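PDB 6SXJ: spectinomycin 9-adenylyltransferase from Enterococcus faecalis, which transfers an adenylyl group from ATP to the 9-hydroxyl of spectinomycin, releasing diphosphate and making the bacterium resistant to this antibiotic but not to streptomycin. Local coordinates for residues Pro102-Ile107 with Ser128-Met133; Phe49-Ser54 with Leu87-Gln92. All coordinates share one frame; numbering follows the deposited sequence.

Contact 1: Pro102-Ile107 with Ser128-Met133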
loop_
_atom_site.group_PDB
_atom_site.type_symbol
_atom_site.label_atom_id
_atom_site.label_comp_id
_atom_site.label_asym_id
_atom_site.label_seq_id
_atom_site.Cartn_x
_atom_site.Cartn_y
_atom_site.Cartn_z
ATOM N N PRO A 102 2.421 -11.690 -8.304
ATOM C CA PRO A 102 2.853 -12.633 -7.268
ATOM C C PRO A 102 1.700 -13.120 -6.402
ATOM O O PRO A 102 0.611 -12.545 -6.365
ATOM C CB PRO A 102 3.858 -11.817 -6.444
ATOM C CG PRO A 102 3.394 -10.395 -6.599
ATOM C CD PRO A 102 2.709 -10.287 -7.941
ATOM N N LYS A 103 1.970 -14.215 -5.695
ATOM C CA LYS A 103 0.998 -14.790 -4.783
ATOM C C LYS A 103 1.037 -14.092 -3.426
ATOM O O LYS A 103 2.106 -13.795 -2.885
ATOM C CB LYS A 103 1.259 -16.287 -4.614
ATOM C CG LYS A 103 0.902 -17.142 -5.848
ATOM C CD LYS A 103 1.593 -18.508 -5.771
ATOM C CE LYS A 103 1.930 -19.071 -7.151
ATOM N NZ LYS A 103 3.279 -19.723 -7.184
ATOM N N GLN A 104 -0.153 -13.847 -2.884
ATOM C CA GLN A 104 -0.365 -13.135 -1.636
ATOM C C GLN A 104 -1.212 -14.018 -0.733
ATOM O O GLN A 104 -2.322 -14.405 -1.108
ATOM C CB GLN A 104 -1.059 -11.794 -1.897
ATOM C CG GLN A 104 -1.547 -11.071 -0.645
ATOM C CD GLN A 104 -2.219 -9.748 -0.965
ATOM O OE1 GLN A 104 -1.569 -8.801 -1.413
ATOM N NE2 GLN A 104 -3.525 -9.674 -0.742
ATOM N N GLU A 105 -0.701 -14.315 0.465
ATOM C CA GLU A 105 -1.341 -15.273 1.360
ATOM C C GLU A 105 -2.426 -14.659 2.229
ATOM O O GLU A 105 -3.352 -15.366 2.642
ATOM C CB GLU A 105 -0.285 -15.915 2.272
ATOM C CG GLU A 105 -0.867 -16.743 3.416
ATOM C CD GLU A 105 -1.450 -18.056 2.931
ATOM O OE1 GLU A 105 -1.289 -18.367 1.743
ATOM O OE2 GLU A 105 -2.060 -18.791 3.730
ATOM N N PHE A 106 -2.320 -13.374 2.546
ATOM C CA PHE A 106 -3.218 -12.756 3.508
ATOM C C PHE A 106 -2.992 -11.259 3.461
ATOM O O PHE A 106 -1.874 -10.794 3.217
ATOM C CB PHE A 106 -2.975 -13.293 4.924
ATOM C CG PHE A 106 -3.750 -12.575 5.992
ATOM C CD1 PHE A 106 -5.048 -12.943 6.280
ATOM C CD2 PHE A 106 -3.173 -11.533 6.717
ATOM C CE1 PHE A 106 -5.767 -12.292 7.263
ATOM C CE2 PHE A 106 -3.889 -10.872 7.699
ATOM C CZ PHE A 106 -5.190 -11.257 7.974
ATOM N N ILE A 107 -4.061 -10.511 3.699
ATOM C CA ILE A 107 -3.979 -9.060 3.769
ATOM C C ILE A 107 -4.898 -8.586 4.883
ATOM O O ILE A 107 -6.095 -8.899 4.878
ATOM C CB ILE A 107 -4.362 -8.394 2.435
ATOM C CG1 ILE A 107 -4.486 -6.877 2.609
ATOM C CG2 ILE A 107 -5.665 -8.986 1.902
ATOM C CD1 ILE A 107 -3.135 -6.154 2.780
ATOM N N SER A 128 -1.170 -7.976 -8.486
ATOM C CA SER A 128 -0.171 -7.261 -9.268
ATOM C C SER A 128 0.427 -6.099 -8.488
ATOM O O SER A 128 1.596 -5.755 -8.686
ATOM C CB SER A 128 -0.790 -6.760 -10.572
ATOM O OG SER A 128 -0.196 -5.540 -10.970
ATOM N N ASP A 129 -0.351 -5.486 -7.591
ATOM C CA ASP A 129 0.160 -4.351 -6.835
ATOM C C ASP A 129 1.254 -4.773 -5.865
ATOM O O ASP A 129 2.127 -3.967 -5.525
ATOM C CB ASP A 129 -0.978 -3.669 -6.079
ATOM C CG ASP A 129 -1.762 -2.712 -6.949
ATOM O OD1 ASP A 129 -1.159 -2.106 -7.857
ATOM O OD2 ASP A 129 -2.984 -2.567 -6.731
ATOM N N LEU A 130 1.220 -6.024 -5.401
ATOM C CA LEU A 130 2.244 -6.509 -4.486
ATOM C C LEU A 130 3.627 -6.490 -5.121
ATOM O O LEU A 130 4.633 -6.439 -4.404
ATOM C CB LEU A 130 1.887 -7.920 -4.018
ATOM C CG LEU A 130 2.882 -8.612 -3.090
ATOM C CD1 LEU A 130 3.036 -7.875 -1.768
ATOM C CD2 LEU A 130 2.427 -10.042 -2.860
ATOM N N THR A 131 3.706 -6.520 -6.449
ATOM C CA THR A 131 5.011 -6.410 -7.090
ATOM C C THR A 131 5.651 -5.054 -6.817
ATOM O O THR A 131 6.878 -4.952 -6.722
ATOM C CB THR A 131 4.884 -6.646 -8.598
ATOM O OG1 THR A 131 4.615 -8.031 -8.837
ATOM C CG2 THR A 131 6.172 -6.251 -9.314
ATOM N N ILE A 132 4.845 -4.000 -6.725
ATOM C CA ILE A 132 5.381 -2.679 -6.413
ATOM C C ILE A 132 5.750 -2.589 -4.941
ATOM O O ILE A 132 6.715 -1.904 -4.576
ATOM C CB ILE A 132 4.352 -1.606 -6.799
ATOM C CG1 ILE A 132 3.846 -1.848 -8.224
ATOM C CG2 ILE A 132 4.950 -0.220 -6.695
ATOM C CD1 ILE A 132 2.617 -1.034 -8.577
ATOM N N MET A 133 4.995 -3.274 -4.081
ATOM C CA MET A 133 5.295 -3.282 -2.657
ATOM C C MET A 133 6.600 -4.013 -2.385
ATOM O O MET A 133 7.500 -3.477 -1.728
ATOM C CB MET A 133 4.142 -3.934 -1.895
ATOM C CG MET A 133 2.780 -3.389 -2.271
ATOM S SD MET A 133 1.417 -4.248 -1.476
ATOM C CE MET A 133 2.087 -4.563 0.162
#

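Contact 2: Phe49-Ser54 with Leu87-Gln92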
loop_
_atom_site.group_PDB
_atom_site.type_symbol
_atom_site.label_atom_id
_atom_site.label_comp_id
_atom_site.label_asym_id
_atom_site.label_seq_id
_atom_site.Cartn_x
_atom_site.Cartn_y
_atom_site.Cartn_z
ATOM N N PHE A 49 3.182 -3.123 7.088
ATOM C CA PHE A 49 3.942 -4.297 7.487
ATOM C C PHE A 49 3.970 -5.318 6.360
ATOM O O PHE A 49 2.927 -5.635 5.773
ATOM C CB PHE A 49 3.343 -4.944 8.737
ATOM C CG PHE A 49 3.384 -4.078 9.950
ATOM C CD1 PHE A 49 2.323 -3.247 10.264
ATOM C CD2 PHE A 49 4.468 -4.120 10.802
ATOM C CE1 PHE A 49 2.343 -2.478 11.393
ATOM C CE2 PHE A 49 4.503 -3.338 11.920
ATOM C CZ PHE A 49 3.442 -2.508 12.220
ATOM N N LEU A 50 5.160 -5.847 6.081
ATOM C CA LEU A 50 5.333 -7.029 5.249
ATOM C C LEU A 50 5.807 -8.170 6.136
ATOM O O LEU A 50 6.791 -8.021 6.877
ATOM C CB LEU A 50 6.338 -6.785 4.122
ATOM C CG LEU A 50 6.484 -7.916 3.104
ATOM C CD1 LEU A 50 5.244 -8.013 2.254
ATOM C CD2 LEU A 50 7.699 -7.670 2.241
ATOM N N VAL A 51 5.094 -9.292 6.081
ATOM C CA VAL A 51 5.373 -10.457 6.912
ATOM C C VAL A 51 5.625 -11.648 6.002
ATOM O O VAL A 51 4.901 -11.860 5.021
ATOM C CB VAL A 51 4.210 -10.744 7.883
ATOM C CG1 VAL A 51 4.477 -12.016 8.682
ATOM C CG2 VAL A 51 3.978 -9.566 8.807
ATOM N N VAL A 52 6.649 -12.428 6.325
ATOM C CA VAL A 52 7.042 -13.580 5.526
ATOM C C VAL A 52 6.932 -14.828 6.386
ATOM O O VAL A 52 7.409 -14.849 7.527
ATOM C CB VAL A 52 8.468 -13.432 4.969
ATOM C CG1 VAL A 52 8.825 -14.639 4.109
ATOM C CG2 VAL A 52 8.589 -12.148 4.166
ATOM N N VAL A 53 6.330 -15.874 5.819
ATOM C CA VAL A 53 6.058 -17.124 6.510
ATOM C C VAL A 53 6.589 -18.270 5.657
ATOM O O VAL A 53 6.950 -18.097 4.494
ATOM C CB VAL A 53 4.555 -17.314 6.794
ATOM C CG1 VAL A 53 4.075 -16.278 7.797
ATOM C CG2 VAL A 53 3.753 -17.235 5.498
ATOM N N SER A 54 6.637 -19.453 6.262
ATOM C CA SER A 54 7.143 -20.634 5.578
ATOM C C SER A 54 6.050 -21.389 4.832
ATOM O O SER A 54 6.258 -21.793 3.684
ATOM C CB SER A 54 7.819 -21.569 6.584
ATOM O OG SER A 54 9.157 -21.172 6.830
ATOM N N LEU A 87 -1.174 -4.745 6.581
ATOM C CA LEU A 87 -0.270 -5.870 6.775
ATOM C C LEU A 87 -0.505 -6.921 5.704
ATOM O O LEU A 87 -1.625 -7.415 5.563
ATOM C CB LEU A 87 -0.461 -6.503 8.157
ATOM C CG LEU A 87 0.531 -7.605 8.537
ATOM C CD1 LEU A 87 0.965 -7.443 10.007
ATOM C CD2 LEU A 87 -0.076 -8.962 8.334
ATOM N N THR A 88 0.567 -7.296 5.004
ATOM C CA THR A 88 0.549 -8.315 3.965
ATOM C C THR A 88 1.442 -9.478 4.374
ATOM O O THR A 88 2.526 -9.275 4.929
ATOM C CB THR A 88 1.045 -7.757 2.626
ATOM O OG1 THR A 88 0.210 -6.670 2.220
ATOM C CG2 THR A 88 1.036 -8.839 1.563
ATOM N N ILE A 89 0.993 -10.692 4.074
ATOM C CA ILE A 89 1.736 -11.912 4.362
ATOM C C ILE A 89 2.043 -12.603 3.042
ATOM O O ILE A 89 1.139 -12.828 2.226
ATOM C CB ILE A 89 0.947 -12.851 5.296
ATOM C CG1 ILE A 89 0.548 -12.112 6.576
ATOM C CG2 ILE A 89 1.764 -14.095 5.606
ATOM C CD1 ILE A 89 -0.184 -12.965 7.583
ATOM N N ILE A 90 3.312 -12.938 2.837
ATOM C CA ILE A 90 3.733 -13.749 1.706
ATOM C C ILE A 90 4.431 -14.997 2.227
ATOM O O ILE A 90 5.023 -15.001 3.315
ATOM C CB ILE A 90 4.662 -12.976 0.747
ATOM C CG1 ILE A 90 5.817 -12.334 1.526
ATOM C CG2 ILE A 90 3.877 -11.925 -0.024
ATOM C CD1 ILE A 90 6.904 -11.780 0.641
ATOM N N ILE A 91 4.338 -16.067 1.438
ATOM C CA ILE A 91 5.079 -17.301 1.667
ATOM C C ILE A 91 6.375 -17.204 0.886
ATOM O O ILE A 91 6.360 -16.887 -0.308
ATOM C CB ILE A 91 4.264 -18.528 1.224
ATOM C CG1 ILE A 91 2.890 -18.510 1.884
ATOM C CG2 ILE A 91 5.008 -19.811 1.564
ATOM C CD1 ILE A 91 2.159 -19.833 1.829
ATOM N N GLN A 92 7.504 -17.458 1.553
ATOM C CA GLN A 92 8.786 -17.273 0.884
ATOM C C GLN A 92 8.871 -18.116 -0.385
ATOM O O GLN A 92 9.306 -17.634 -1.435
ATOM C CB GLN A 92 9.938 -17.616 1.824
ATOM C CG GLN A 92 11.285 -17.152 1.307
ATOM C CD GLN A 92 12.443 -17.698 2.123
ATOM O OE1 GLN A 92 12.260 -18.167 3.248
ATOM N NE2 GLN A 92 13.642 -17.637 1.559
HETATM O O HOH W 1 1.302 -4.254 3.654
#

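Contact 1: Pro102-Ile107 with Ser128-Met133
The ring of Pro102 lies against Leu130 and Thr131, both of helix 130-139. Two ring atoms do the touching. CG of Pro102 packs on the Leu130 side chain, with CD2 of Leu130 at 3.9 Å and its CB equally near. CD of Pro102 turns to the other residue and meets OG1 of Thr131 at 3.1 Å. Pro102 and Thr131 cross at about a right angle, whereas Pro102 and Leu130 meet at a slant. In Leu130, CG stands anti to the backbone N (chi1 178°). The CD2 branch reaches the carbonyl O of Lys103 at 3.8 Å. The same methyl reaches CB of Gln104 at 4.0 Å, so CD2 touches Pro102 and the first two residues of strand 103-108. The amide end of Gln104 has a partner outside the two segments: its OE1 accepts a hydrogen bond from Asn127 ND2. Thr131 OG1 is likewise hydrogen-bonded to ND1 of His100, two residues before Pro102. This contact joins the start of strand 103-108, the neighbour of outermost strand 125-126, to helix 130-139, which follows 125-126 in the chain. No hydrogen bond crosses between the two segments. They meet through apolar carbon surfaces and the close approach of a proline methylene to a hydroxyl oxygen, while Gln104 OE1 and Thr131 OG1 have their hydrogen-bond partners in Asn127 and His100.

Contact 2: Phe49-Ser54 with Leu87-Gln92
Phe49 to Val53 pair in parallel with Leu87 to Ile91, the two strands of a beta-alpha-beta unit whose helix is 59-69. The unit belongs to the mixed sheet of the nucleotidyltransferase domain, and the strand segments cross at -27°. At Phe49, CB packs on CD1 of Leu87 at 3.7 Å. The carbonyl O of Phe49 accepts from Thr88 N, which is tilted 21° from the carbonyl plane. A water also donates to this oxygen and is hydrogen-bonded to Thr88 OG1. Leu50 points to the other face, where helix 130-139 covers it through Leu134. Val51 is held through both its backbone N and its carbonyl O: the N donates to Thr88 O at 2.8 Å and the O accepts from Ile90 N at 2.9 Å. Its CG2 meets CD1 of Leu87, and its CB lies by CG1 of Ile89. Val52 returns to the face of Leu50, and its CG2 touches CG1 of Ile90 at 3.8 Å. That CG1 sits between the backbone N and the carbonyl carbon of Ile90 (chi1 51°), which brings it close to the neighbouring strand. Val53 N donates to Ile90 O, and Val53 O accepts from Gln92 N. CG2 of Val53 packs against CG2 of Ile89 at 3.7 Å and also rests near CG1 of Ile91. The ladder of paired residues ends at Val53; beyond it, the carbonyl O of Ser54 lies 3.2 Å from the CG2 methyl of Ile91.

The centres of contacts 1 and 2 lie about 9 Å apart, on the same side of the chain's centre. They come in series along the chain: contact 2 closes at Gln92 before contact 1 opens at Pro102. Strands 85-91 and 103-108 are antiparallel neighbours in one sheet. Their pairing is interrupted by a classic beta bulge, with Glu105 and Phe106 both opposite Ile89. Glu105 N lies 2.9 Å from Ile89 O, a probable hydrogen bond. Helix 130-139 spans both contacts, because Leu130 also packs on Ile90 and Met133 on Thr88. Contact 2 thus pairs two inner strands of the sheet, and contact 1 packs the start of strand 103-108 and the residue before it against helix 130-139.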